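Local coordinates for protein endoglucanase, family GH5 (Zobellia galactanivorans, PDB 6GL2) that probably hydrolyses beta-linked glucans such as mixed-linked glucan, as a family GH5 glycoside hydrolase of a marine bacterium, at residues S241-E246 with T250-E255; Y229-F234 with L288-F293; G274-T279 with F293-C298; K262-D267 with R301-I306; V198-A203 with N208-Y213. All coordinates share one frame; numbering follows the deposited sequence.

Contact 1 of 5, residues S241-E246 with T250-E255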
# COMPACT_ATOMS: atom_id res chain seq x y z
N SER A 241 14.39 -20.75 -4.85
CA SER A 241 14.76 -20.31 -3.50
C SER A 241 16.06 -19.59 -3.43
O SER A 241 16.44 -19.11 -2.36
CB SER A 241 14.73 -21.44 -2.48
OG SER A 241 15.68 -22.43 -2.82
N THR A 242 16.72 -19.46 -4.57
CA THR A 242 17.92 -18.74 -4.65
C THR A 242 17.75 -17.43 -5.38
O THR A 242 16.88 -17.30 -6.26
CB THR A 242 19.06 -19.58 -5.31
OG1 THR A 242 18.70 -19.82 -6.65
CG2 THR A 242 19.16 -20.95 -4.65
N TRP A 243 18.54 -16.48 -4.97
CA TRP A 243 18.57 -15.18 -5.58
C TRP A 243 19.91 -14.58 -5.38
O TRP A 243 20.47 -14.61 -4.27
CB TRP A 243 17.45 -14.25 -5.01
CG TRP A 243 17.28 -13.00 -5.80
CD1 TRP A 243 16.39 -12.77 -6.84
CD2 TRP A 243 18.11 -11.77 -5.73
NE1 TRP A 243 16.59 -11.54 -7.36
CE2 TRP A 243 17.58 -10.88 -6.74
CE3 TRP A 243 19.14 -11.29 -4.91
CZ2 TRP A 243 18.16 -9.65 -6.98
CZ3 TRP A 243 19.70 -10.01 -5.19
CH2 TRP A 243 19.18 -9.23 -6.19
N GLY A 244 20.45 -13.98 -6.45
CA GLY A 244 21.60 -13.13 -6.39
C GLY A 244 22.62 -13.20 -7.54
O GLY A 244 23.66 -12.56 -7.42
N THR A 245 22.22 -13.84 -8.63
CA THR A 245 23.09 -13.89 -9.89
C THR A 245 23.09 -12.50 -10.54
O THR A 245 22.22 -11.65 -10.21
CB THR A 245 22.61 -14.91 -10.88
OG1 THR A 245 21.32 -14.58 -11.37
CG2 THR A 245 22.67 -16.36 -10.30
N GLU A 246 24.03 -12.21 -11.47
CA GLU A 246 23.92 -10.95 -12.22
C GLU A 246 22.67 -10.90 -13.05
O GLU A 246 22.11 -9.79 -13.18
CB GLU A 246 25.16 -10.71 -13.09
CG GLU A 246 26.44 -10.56 -12.26
CD GLU A 246 26.33 -9.61 -11.04
OE1 GLU A 246 25.85 -8.45 -11.18
OE2 GLU A 246 26.77 -10.01 -9.92
N THR A 250 20.17 -7.75 -12.82
CA THR A 250 19.72 -7.12 -14.06
C THR A 250 18.18 -7.16 -14.30
O THR A 250 17.61 -6.12 -14.69
CB THR A 250 20.48 -7.77 -15.29
OG1 THR A 250 21.90 -7.57 -15.11
CG2 THR A 250 20.02 -7.20 -16.60
N ALA A 251 17.54 -8.30 -14.07
CA ALA A 251 16.12 -8.41 -14.23
C ALA A 251 15.37 -7.51 -13.24
O ALA A 251 14.41 -6.85 -13.63
CB ALA A 251 15.66 -9.81 -14.13
N LEU A 252 15.85 -7.42 -12.02
CA LEU A 252 15.17 -6.55 -11.03
C LEU A 252 15.37 -5.07 -11.32
O LEU A 252 14.46 -4.26 -11.26
CB LEU A 252 15.66 -6.94 -9.64
CG LEU A 252 15.09 -6.16 -8.47
CD1 LEU A 252 13.57 -5.96 -8.47
CD2 LEU A 252 15.57 -6.75 -7.20
N LEU A 253 16.56 -4.70 -11.81
CA LEU A 253 16.80 -3.35 -12.15
C LEU A 253 15.95 -2.99 -13.41
O LEU A 253 15.48 -1.85 -13.54
CB LEU A 253 18.28 -3.05 -12.43
CG LEU A 253 19.21 -3.16 -11.26
CD1 LEU A 253 20.59 -2.66 -11.70
CD2 LEU A 253 18.68 -2.27 -10.10
N ALA A 254 15.73 -3.94 -14.33
CA ALA A 254 14.93 -3.66 -15.50
C ALA A 254 13.49 -3.38 -15.09
O ALA A 254 12.82 -2.54 -15.63
CB ALA A 254 14.95 -4.82 -16.50
N GLU A 255 12.97 -4.17 -14.14
CA GLU A 255 11.62 -3.94 -13.55
C GLU A 255 11.51 -2.54 -12.98
O GLU A 255 10.57 -1.79 -13.27
CB GLU A 255 11.35 -5.06 -12.52
CG GLU A 255 10.15 -4.87 -11.59
CD GLU A 255 8.85 -5.04 -12.28
OE1 GLU A 255 7.78 -4.82 -11.60
OE2 GLU A 255 8.75 -5.34 -13.54
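W243 and L252 both hold CG opposite the backbone N (chi1 -169° in W243), and these torsions bring CZ2 of the indole up to one leucine methyl. The setting is the first two turns of helix 246-266 in the GH5 TIM barrel, and the loop that leads into them. CD2 of L252 meets CZ2 of W243 at 3.9 Å. The two side chains cross at about a right angle, and the methyl approaches the ring obliquely. T245 is the N-cap of the helix. F234 and F293 also meet the indole, so W243 is buried among aromatic rings. The loop carries T242, which with D240 and D248 binds magnesium in a structure of this protein; the metal is absent from this model. D248 accepts bonds from the backbone N of both G244 and T245, which ties the loop to the helix start. The second link is made at the carbonyl of E246. T250 N donates to E246 O at 2.8 Å, nearly straight at 171°, as the helical bond. T250 turns OG1 beside its own backbone N (chi1 -59°). From there OG1 donates to the same E246 O at 2.9 Å, from above the carbonyl plane.

Contact 2 of 5, residues Y229-F234 with L288-F293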
# COMPACT_ATOMS: atom_id res chain seq x y z
N TYR A 229 6.42 -7.79 -6.23
CA TYR A 229 7.09 -8.85 -5.53
C TYR A 229 8.09 -9.59 -6.47
O TYR A 229 7.92 -10.73 -6.78
CB TYR A 229 6.14 -9.81 -4.92
CG TYR A 229 5.24 -9.30 -3.77
CD1 TYR A 229 4.09 -8.59 -4.04
CD2 TYR A 229 5.61 -9.48 -2.45
CE1 TYR A 229 3.27 -8.19 -3.01
CE2 TYR A 229 4.79 -9.05 -1.42
CZ TYR A 229 3.67 -8.41 -1.70
OH TYR A 229 2.87 -8.05 -0.60
N PHE A 230 9.03 -8.82 -6.95
CA PHE A 230 9.90 -9.20 -8.06
C PHE A 230 11.19 -9.82 -7.50
O PHE A 230 11.84 -9.23 -6.70
CB PHE A 230 10.27 -7.98 -8.91
CG PHE A 230 10.86 -8.37 -10.25
CD1 PHE A 230 12.17 -8.83 -10.31
CD2 PHE A 230 10.07 -8.46 -11.36
CE1 PHE A 230 12.69 -9.30 -11.53
CE2 PHE A 230 10.61 -8.88 -12.57
CZ PHE A 230 11.92 -9.32 -12.65
N PRO A 231 11.57 -11.04 -7.97
CA PRO A 231 10.86 -11.87 -8.96
C PRO A 231 9.90 -12.82 -8.30
O PRO A 231 10.22 -13.35 -7.25
CB PRO A 231 12.01 -12.62 -9.67
CG PRO A 231 12.95 -12.83 -8.52
CD PRO A 231 12.87 -11.59 -7.66
N TYR A 232 8.71 -12.99 -8.85
CA TYR A 232 7.69 -13.69 -8.11
C TYR A 232 8.02 -15.15 -7.79
O TYR A 232 7.47 -15.72 -6.85
CB TYR A 232 6.32 -13.53 -8.82
CG TYR A 232 6.21 -14.37 -10.05
CD1 TYR A 232 5.81 -15.71 -9.97
CD2 TYR A 232 6.54 -13.85 -11.30
CE1 TYR A 232 5.72 -16.48 -11.13
CE2 TYR A 232 6.42 -14.62 -12.46
CZ TYR A 232 6.03 -15.93 -12.35
OH TYR A 232 5.93 -16.73 -13.49
N GLN A 233 8.81 -15.79 -8.64
CA GLN A 233 9.15 -17.17 -8.40
C GLN A 233 9.90 -17.38 -7.06
O GLN A 233 9.72 -18.37 -6.39
CB GLN A 233 10.07 -17.64 -9.51
CG GLN A 233 9.37 -17.71 -10.86
CD GLN A 233 9.50 -16.46 -11.69
OE1 GLN A 233 9.85 -15.33 -11.24
NE2 GLN A 233 9.24 -16.67 -13.02
N PHE A 234 10.73 -16.41 -6.74
CA PHE A 234 11.47 -16.31 -5.45
C PHE A 234 10.58 -15.72 -4.36
O PHE A 234 10.53 -16.23 -3.25
CB PHE A 234 12.67 -15.46 -5.66
CG PHE A 234 13.49 -15.26 -4.44
CD1 PHE A 234 14.40 -16.23 -4.02
CD2 PHE A 234 13.45 -14.08 -3.65
CE1 PHE A 234 15.17 -16.08 -2.88
CE2 PHE A 234 14.24 -13.92 -2.55
CZ PHE A 234 15.10 -14.92 -2.14
N LEU A 288 18.01 -12.06 2.44
CA LEU A 288 18.71 -10.91 2.85
C LEU A 288 19.38 -10.18 1.68
O LEU A 288 19.30 -8.92 1.56
CB LEU A 288 19.84 -11.26 3.88
CG LEU A 288 20.63 -10.10 4.43
CD1 LEU A 288 19.79 -8.96 5.03
CD2 LEU A 288 21.69 -10.63 5.43
N ALA A 289 20.07 -10.92 0.81
CA ALA A 289 20.69 -10.34 -0.39
C ALA A 289 19.66 -9.65 -1.27
O ALA A 289 19.88 -8.56 -1.73
CB ALA A 289 21.42 -11.40 -1.22
N HIS A 290 18.53 -10.28 -1.47
CA HIS A 290 17.46 -9.73 -2.29
C HIS A 290 16.91 -8.44 -1.62
O HIS A 290 16.72 -7.41 -2.29
CB HIS A 290 16.34 -10.77 -2.41
CG HIS A 290 15.14 -10.22 -3.08
ND1 HIS A 290 14.09 -9.67 -2.35
CD2 HIS A 290 14.77 -10.17 -4.42
CE1 HIS A 290 13.15 -9.35 -3.21
NE2 HIS A 290 13.59 -9.52 -4.48
N ALA A 291 16.67 -8.44 -0.28
CA ALA A 291 16.15 -7.27 0.41
C ALA A 291 17.09 -6.10 0.29
O ALA A 291 16.68 -4.95 0.03
CB ALA A 291 15.76 -7.63 1.87
N GLU A 292 18.37 -6.39 0.55
CA GLU A 292 19.40 -5.34 0.47
C GLU A 292 19.40 -4.66 -0.92
O GLU A 292 19.44 -3.46 -1.05
CB GLU A 292 20.79 -6.01 0.70
CG GLU A 292 21.19 -6.32 2.16
CD GLU A 292 22.42 -7.17 2.34
OE1 GLU A 292 22.90 -7.74 1.32
OE2 GLU A 292 22.89 -7.32 3.52
N PHE A 293 19.38 -5.53 -1.94
CA PHE A 293 19.52 -5.05 -3.35
C PHE A 293 18.27 -4.28 -3.82
O PHE A 293 18.30 -3.23 -4.39
CB PHE A 293 19.76 -6.22 -4.27
CG PHE A 293 20.14 -5.80 -5.68
CD1 PHE A 293 21.48 -5.53 -6.07
CD2 PHE A 293 19.15 -5.58 -6.63
CE1 PHE A 293 21.78 -5.15 -7.37
CE2 PHE A 293 19.47 -5.16 -7.96
CZ PHE A 293 20.78 -4.94 -8.31
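H290 reaches from helix 284-301 to the turn that starts helix 232-237, and its imidazole meets three residues there. Its CB lies 3.8 Å from CE2 of F234. CG also meets this CE2, which sits over one face of the imidazole. With chi1 at 173°, CG is opposite the backbone N and the ring extends toward the turn. The F234 and H290 side chains slide past each other in opposite directions; their ring planes make 46°, an oblique pairing. Further out, CD2 is 4.0 Å from CD of P231, the proline that follows a cis peptide bond and takes the N-cap position. At the tip, NE2 donates to F230 O at 2.8 Å with an N-H...O angle of 158°. The oxygen lies at the ring edge, close to its plane. W243 packs edge-to-face on H290. A leucine here would probably leave F230 O without this donor and make the cis-proline turn less firmly held. The contact joins helix 284-301 to the turn and first residues of helix 232-237 in the TIM barrel, near D240 and D248 of the magnesium site. The bond to F230 O needs a proton on NE2 and, with F234 over one face, is likely to limit imidazole rotation.

Contact 3 of 5, residues G274-T279 with F293-C298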
# COMPACT_ATOMS: atom_id res chain seq x y z
N GLY A 274 4.35 0.12 -2.46
CA GLY A 274 3.61 0.01 -1.19
C GLY A 274 3.59 -1.42 -0.67
O GLY A 274 3.35 -1.61 0.55
N GLU A 275 3.96 -2.40 -1.48
CA GLU A 275 4.27 -3.72 -1.05
C GLU A 275 5.35 -4.32 -1.92
O GLU A 275 5.35 -4.14 -3.16
CB GLU A 275 3.08 -4.73 -1.14
CG GLU A 275 1.88 -4.28 -0.33
CD GLU A 275 0.69 -5.22 -0.49
OE1 GLU A 275 0.81 -6.34 -1.00
OE2 GLU A 275 -0.43 -4.80 -0.02
N TRP A 276 6.21 -5.11 -1.29
CA TRP A 276 7.20 -6.00 -1.90
C TRP A 276 7.73 -6.86 -0.78
O TRP A 276 7.36 -6.66 0.39
CB TRP A 276 8.34 -5.21 -2.56
CG TRP A 276 9.17 -4.49 -1.58
CD1 TRP A 276 8.86 -3.32 -0.91
CD2 TRP A 276 10.43 -4.91 -1.05
NE1 TRP A 276 9.85 -3.00 -0.03
CE2 TRP A 276 10.84 -3.92 -0.08
CE3 TRP A 276 11.31 -5.91 -1.37
CZ2 TRP A 276 12.08 -3.99 0.57
CZ3 TRP A 276 12.54 -6.02 -0.70
CH2 TRP A 276 12.94 -5.04 0.22
N GLY A 277 8.59 -7.83 -1.11
CA GLY A 277 9.27 -8.67 -0.18
C GLY A 277 9.30 -10.09 -0.62
O GLY A 277 8.95 -10.37 -1.78
N SER A 278 9.84 -10.96 0.23
CA SER A 278 9.93 -12.38 -0.13
C SER A 278 9.41 -13.22 0.97
O SER A 278 9.63 -12.92 2.13
CB SER A 278 11.40 -12.76 -0.48
OG SER A 278 12.23 -12.49 0.62
N THR A 279 8.78 -14.31 0.65
CA THR A 279 8.32 -15.29 1.61
C THR A 279 9.53 -16.14 2.06
O THR A 279 10.53 -16.24 1.35
CB THR A 279 7.21 -16.14 0.99
OG1 THR A 279 6.43 -16.73 2.05
CG2 THR A 279 7.70 -17.19 -0.05
N PHE A 293 19.38 -5.53 -1.94
CA PHE A 293 19.52 -5.05 -3.35
C PHE A 293 18.27 -4.28 -3.82
O PHE A 293 18.30 -3.23 -4.39
CB PHE A 293 19.76 -6.22 -4.27
CG PHE A 293 20.14 -5.80 -5.68
CD1 PHE A 293 21.48 -5.53 -6.07
CD2 PHE A 293 19.15 -5.58 -6.63
CE1 PHE A 293 21.78 -5.15 -7.37
CE2 PHE A 293 19.47 -5.16 -7.96
CZ PHE A 293 20.78 -4.94 -8.31
N TYR A 294 17.13 -4.88 -3.45
CA TYR A 294 15.84 -4.27 -3.85
C TYR A 294 15.71 -2.87 -3.26
O TYR A 294 15.33 -1.91 -3.88
CB TYR A 294 14.72 -5.29 -3.47
CG TYR A 294 13.33 -4.97 -4.04
CD1 TYR A 294 12.66 -3.83 -3.64
CD2 TYR A 294 12.68 -5.83 -4.90
CE1 TYR A 294 11.42 -3.50 -4.12
CE2 TYR A 294 11.43 -5.51 -5.40
CZ TYR A 294 10.75 -4.35 -4.96
OH TYR A 294 9.51 -4.02 -5.46
N ALA A 295 15.91 -2.82 -1.91
CA ALA A 295 15.70 -1.59 -1.19
C ALA A 295 16.69 -0.49 -1.72
O ALA A 295 16.31 0.66 -1.93
CB ALA A 295 15.84 -1.78 0.32
N ARG A 296 17.94 -0.87 -1.93
CA ARG A 296 18.98 0.04 -2.46
C ARG A 296 18.52 0.54 -3.84
O ARG A 296 18.61 1.70 -4.13
CB ARG A 296 20.35 -0.65 -2.51
CG ARG A 296 21.45 0.03 -3.36
CD ARG A 296 22.75 -0.81 -3.44
NE ARG A 296 23.83 -0.01 -4.03
CZ ARG A 296 24.76 0.66 -3.34
NH1 ARG A 296 24.89 0.51 -2.05
NH2 ARG A 296 25.64 1.41 -4.00
N ALA A 297 18.01 -0.37 -4.68
CA ALA A 297 17.61 -0.04 -6.05
C ALA A 297 16.45 0.97 -6.05
O ALA A 297 16.37 1.92 -6.79
CB ALA A 297 17.31 -1.24 -6.86
N CYS A 298 15.53 0.77 -5.08
CA CYS A 298 14.45 1.73 -4.92
C CYS A 298 14.98 3.06 -4.43
O CYS A 298 14.60 4.11 -4.97
CB CYS A 298 13.38 1.18 -3.90
SG CYS A 298 12.34 -0.12 -4.59
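This is a buried aromatic stack inside a beta-alpha-beta unit of the TIM barrel. It joins the end of strand 271-276 to helix 284-301, which leads on to strand 304-307. W276 and Y294 form an offset stack. The six-membered ring of W276 and the phenol ring have centroids 4.1 Å apart, and their planes are within 4° of parallel. CE3 of W276 lies over the phenol face, 3.4 Å from Y294 CD1. CG of W276 sits between the backbone N and the carbonyl carbon (chi1 67°), which lays the indole along the phenol. Beyond the stack, CH2 of W276 approaches CB of A295 at 4.4 Å. Cutting W276 back to an alanine removes the indole, which would probably open a gap against the helix and leave the Y294 ring without its stacking partner. The other end of the indole touches P305, and W307 meets it edge-to-face. The Y294 hydroxyl hydrogen-bonds to the backbone O of S228, which fixes the phenol at its tip. Y294 OH also lies 3.3 Å from W276 CB.

Contact 4 of 5, residues K262-D267 with R301-I306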
# COMPACT_ATOMS: atom_id res chain seq x y z
N LYS A 262 8.43 5.16 -16.81
CA LYS A 262 7.03 5.51 -17.11
C LYS A 262 6.60 6.62 -16.16
O LYS A 262 6.16 7.66 -16.57
CB LYS A 262 6.08 4.32 -16.98
CG LYS A 262 4.62 4.67 -17.19
CD LYS A 262 4.47 5.02 -18.68
CE LYS A 262 3.07 5.16 -19.24
NZ LYS A 262 3.22 5.39 -20.72
N PHE A 263 6.67 6.38 -14.85
CA PHE A 263 6.06 7.31 -13.89
C PHE A 263 6.92 8.52 -13.56
O PHE A 263 6.40 9.62 -13.51
CB PHE A 263 5.64 6.58 -12.62
CG PHE A 263 4.61 5.49 -12.88
CD1 PHE A 263 3.39 5.84 -13.38
CD2 PHE A 263 4.81 4.15 -12.56
CE1 PHE A 263 2.44 4.86 -13.59
CE2 PHE A 263 3.81 3.18 -12.73
CZ PHE A 263 2.64 3.56 -13.27
N ILE A 264 8.14 8.27 -13.18
CA ILE A 264 9.01 9.32 -12.72
C ILE A 264 9.49 10.23 -13.88
O ILE A 264 9.43 11.47 -13.76
CB ILE A 264 10.24 8.77 -11.95
CG1 ILE A 264 9.76 7.95 -10.69
CG2 ILE A 264 11.21 9.94 -11.60
CD1 ILE A 264 10.77 7.19 -9.92
N VAL A 265 9.97 9.59 -14.92
CA VAL A 265 10.54 10.35 -16.10
C VAL A 265 9.37 10.78 -16.99
O VAL A 265 9.07 11.98 -17.08
CB VAL A 265 11.59 9.52 -16.82
CG1 VAL A 265 12.06 10.23 -18.12
CG2 VAL A 265 12.73 9.15 -15.91
N GLU A 266 8.66 9.88 -17.62
CA GLU A 266 7.64 10.31 -18.55
C GLU A 266 6.49 11.11 -17.91
O GLU A 266 6.04 12.12 -18.45
CB GLU A 266 7.12 9.13 -19.36
CG GLU A 266 5.96 9.44 -20.31
CD GLU A 266 5.10 8.21 -20.64
OE1 GLU A 266 5.70 7.20 -21.13
OE2 GLU A 266 3.84 8.27 -20.36
N ASP A 267 5.98 10.66 -16.75
CA ASP A 267 4.74 11.22 -16.17
C ASP A 267 5.01 12.30 -15.11
O ASP A 267 4.05 12.95 -14.63
CB ASP A 267 3.88 10.13 -15.53
CG ASP A 267 3.26 9.06 -16.53
OD1 ASP A 267 3.24 9.23 -17.74
OD2 ASP A 267 2.73 8.03 -16.03
N ARG A 301 16.52 5.29 -7.03
CA ARG A 301 15.53 5.80 -7.91
C ARG A 301 14.54 6.77 -7.26
O ARG A 301 13.69 7.31 -7.97
CB ARG A 301 14.83 4.66 -8.60
CG ARG A 301 15.74 3.93 -9.59
CD ARG A 301 15.27 2.53 -9.93
NE ARG A 301 16.20 1.91 -10.87
CZ ARG A 301 17.40 1.55 -10.56
NH1 ARG A 301 17.85 1.52 -9.32
NH2 ARG A 301 18.22 1.15 -11.56
N GLY A 302 14.59 6.96 -5.94
CA GLY A 302 13.68 7.87 -5.28
C GLY A 302 12.30 7.25 -5.02
O GLY A 302 11.35 7.99 -4.81
N ILE A 303 12.24 5.96 -5.14
CA ILE A 303 10.99 5.17 -4.90
C ILE A 303 11.02 4.74 -3.43
O ILE A 303 11.99 4.23 -2.95
CB ILE A 303 10.95 3.92 -5.76
CG1 ILE A 303 10.95 4.28 -7.27
CG2 ILE A 303 9.79 2.92 -5.40
CD1 ILE A 303 11.15 3.14 -8.26
N CYS A 304 9.89 4.97 -2.72
CA CYS A 304 9.80 4.54 -1.30
C CYS A 304 9.43 3.05 -1.22
O CYS A 304 8.36 2.67 -1.73
CB CYS A 304 8.67 5.29 -0.62
SG CYS A 304 8.24 4.69 1.02
N PRO A 305 10.30 2.20 -0.68
CA PRO A 305 9.98 0.78 -0.56
C PRO A 305 9.26 0.49 0.77
O PRO A 305 9.80 0.82 1.86
CB PRO A 305 11.42 0.13 -0.53
CG PRO A 305 12.29 1.21 0.06
CD PRO A 305 11.62 2.53 -0.14
N ILE A 306 8.21 -0.32 0.73
CA ILE A 306 7.40 -0.69 1.92
C ILE A 306 7.28 -2.20 1.96
O ILE A 306 6.50 -2.78 1.22
CB ILE A 306 6.06 0.06 1.96
CG1 ILE A 306 6.18 1.56 1.72
CG2 ILE A 306 5.41 -0.28 3.29
CD1 ILE A 306 4.91 2.35 1.93
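I264 meets R301 and I303 through one methyl group, CD1. Its CG1 is opposite the carbonyl carbon (chi1 -60°). Chi2 at 172° makes an extended chain that carries CD1 from helix 246-266 to the far segment. There CD1 lies 3.5 Å from the backbone O of R301. It is also 3.9 Å from CG1 of I303. I303 repeats the same shape, and the two isoleucines cross obliquely. This small apolar contact lies at the turn between helix 284-301 and strand 304-307. G302 leaves the helix with positive phi in a Schellman motif. R301 contributes its backbone O here, while its guanidinium leads away to a salt bridge with D257 and a bond to A297 O. Across the helix from I264, K262 NZ forms a salt bridge with E266 OE2 at 3.0 Å, on the syn lone pair of the carboxylate. A wider pi-type turn spans this end of the helix. In the TIM barrel, the contact packs the end of helix 246-266 against the entry to strand 304-307. I303 rests on M273 of the adjacent strand 271-276, and F263 packs on V224 and V226 of strand 222-227.

Contact 5 of 5, residues V198-A203 with N208-Y213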
# COMPACT_ATOMS: atom_id res chain seq x y z
N VAL A 198 -2.50 6.51 -5.58
CA VAL A 198 -3.41 5.95 -6.55
C VAL A 198 -2.74 4.84 -7.31
O VAL A 198 -1.77 5.08 -8.01
CB VAL A 198 -3.97 7.06 -7.48
CG1 VAL A 198 -4.79 6.55 -8.66
CG2 VAL A 198 -4.75 8.13 -6.71
N SER A 199 -3.29 3.65 -7.23
CA SER A 199 -2.73 2.46 -7.83
C SER A 199 -3.12 2.26 -9.29
O SER A 199 -4.13 2.70 -9.77
CB SER A 199 -3.20 1.20 -7.09
OG SER A 199 -4.59 1.05 -7.26
N THR A 200 -2.25 1.53 -10.00
CA THR A 200 -2.62 0.90 -11.26
C THR A 200 -3.59 -0.23 -10.95
O THR A 200 -3.86 -0.63 -9.82
CB THR A 200 -1.38 0.33 -11.91
OG1 THR A 200 -0.71 -0.49 -10.94
CG2 THR A 200 -0.38 1.43 -12.39
N TYR A 201 -4.18 -0.78 -12.02
CA TYR A 201 -4.98 -1.98 -11.90
C TYR A 201 -4.13 -3.03 -11.16
O TYR A 201 -3.03 -3.32 -11.55
CB TYR A 201 -5.38 -2.45 -13.31
CG TYR A 201 -6.22 -3.72 -13.29
CD1 TYR A 201 -5.65 -4.96 -13.12
CD2 TYR A 201 -7.58 -3.68 -13.45
CE1 TYR A 201 -6.41 -6.13 -13.09
CE2 TYR A 201 -8.35 -4.85 -13.41
CZ TYR A 201 -7.78 -6.06 -13.24
OH TYR A 201 -8.57 -7.18 -13.17
N ALA A 202 -4.71 -3.58 -10.09
CA ALA A 202 -4.08 -4.63 -9.28
C ALA A 202 -2.81 -4.16 -8.58
O ALA A 202 -2.04 -5.00 -8.08
CB ALA A 202 -3.87 -5.92 -10.04
N ALA A 203 -2.52 -2.87 -8.61
CA ALA A 203 -1.18 -2.34 -8.27
C ALA A 203 -0.12 -3.00 -9.11
O ALA A 203 1.04 -3.12 -8.74
CB ALA A 203 -0.86 -2.45 -6.78
N ASN A 208 0.49 -2.89 -19.78
CA ASN A 208 -0.85 -2.39 -20.08
C ASN A 208 -1.47 -1.61 -18.91
O ASN A 208 -2.06 -0.56 -19.10
CB ASN A 208 -1.84 -3.47 -20.54
CG ASN A 208 -1.84 -4.68 -19.68
OD1 ASN A 208 -1.22 -4.71 -18.59
ND2 ASN A 208 -2.48 -5.72 -20.17
N ALA A 209 -1.14 -2.05 -17.69
CA ALA A 209 -1.61 -1.33 -16.50
C ALA A 209 -0.89 0.03 -16.41
O ALA A 209 -1.45 1.05 -16.11
CB ALA A 209 -1.36 -2.20 -15.25
N LEU A 210 0.44 0.06 -16.69
CA LEU A 210 1.23 1.28 -16.72
C LEU A 210 0.73 2.30 -17.77
O LEU A 210 0.61 3.50 -17.54
CB LEU A 210 2.69 0.96 -16.97
CG LEU A 210 3.54 0.96 -15.72
CD1 LEU A 210 2.94 0.06 -14.64
CD2 LEU A 210 4.97 0.57 -16.10
N ASN A 211 0.39 1.74 -18.94
CA ASN A 211 0.06 2.61 -20.06
C ASN A 211 -1.35 3.22 -19.90
O ASN A 211 -1.58 4.38 -20.27
CB ASN A 211 0.26 1.83 -21.40
CG ASN A 211 1.78 1.52 -21.71
OD1 ASN A 211 2.69 2.29 -21.34
ND2 ASN A 211 2.05 0.39 -22.42
N ASP A 212 -2.28 2.46 -19.25
CA ASP A 212 -3.66 2.90 -19.11
C ASP A 212 -3.94 3.67 -17.83
O ASP A 212 -5.05 4.17 -17.67
CB ASP A 212 -4.58 1.72 -19.25
CG ASP A 212 -4.73 1.25 -20.71
OD1 ASP A 212 -4.13 1.88 -21.62
OD2 ASP A 212 -5.41 0.25 -20.91
N TYR A 213 -2.96 3.87 -16.97
CA TYR A 213 -3.15 4.55 -15.72
C TYR A 213 -3.50 6.00 -15.91
O TYR A 213 -2.80 6.71 -16.67
CB TYR A 213 -1.84 4.44 -15.01
CG TYR A 213 -1.74 5.17 -13.69
CD1 TYR A 213 -2.31 4.61 -12.58
CD2 TYR A 213 -1.05 6.36 -13.55
CE1 TYR A 213 -2.21 5.23 -11.33
CE2 TYR A 213 -0.96 7.00 -12.32
CZ TYR A 213 -1.55 6.38 -11.19
OH TYR A 213 -1.37 7.04 -9.95
O HOH W 1 -3.84 0.35 -14.65
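Y213 OH donates to V198 O at 2.8 Å, from above the carbonyl plane (35° out of it). The hydroxyl also rests on V198 CB at 3.6 Å. The ring edge lies along the strand end: S199 O is in the ring plane, 3.5 Å from CE1. CG2 of T200 meets CD1 of Y213 at 3.7 Å, obliquely, with the two side chains crossing at about a right angle. The phenol reaches the strand because CG is opposite the backbone N (chi1 176°). T200 also faces A209, with their CB atoms 4.2 Å apart. A water joins the two segments, accepting from Y201 N at 2.9 Å and donating to A209 O at 2.9 Å. These contacts close the short beta-alpha connection of the TIM barrel, in which strand 196-199 passes through a loop into helix 207-212 and then strand 222-227. The second shell sets the partners. T200 OG1 bonds to S204 O in the loop. D212 makes a salt bridge with R170. F263 of helix 246-266 packs edge-to-face on Y213, and L210 also touches F263.

In the fold
All five contacts lie in the later part of the TIM barrel, strands 196-199 to 304-307. Contact 5 closes first along the chain. Contact 1 is nested in the loop closed by contact 2, contacts 2 and 3 alternate, and contact 3 is nested inside contact 4. Contacts 2 and 3 share F293 on helix 284-301, with centres about 6 Å apart; the centres of contacts 1 and 2 are about 7 Å apart. These three form one continuous packed region reaching the magnesium-site loop. Contacts 1 and 4 both use helix 246-266. A probable K262 NZ to N211 OD1 hydrogen bond links contacts 4 and 5. Contacts 3 and 5 each hold a helix to its own barrel strand.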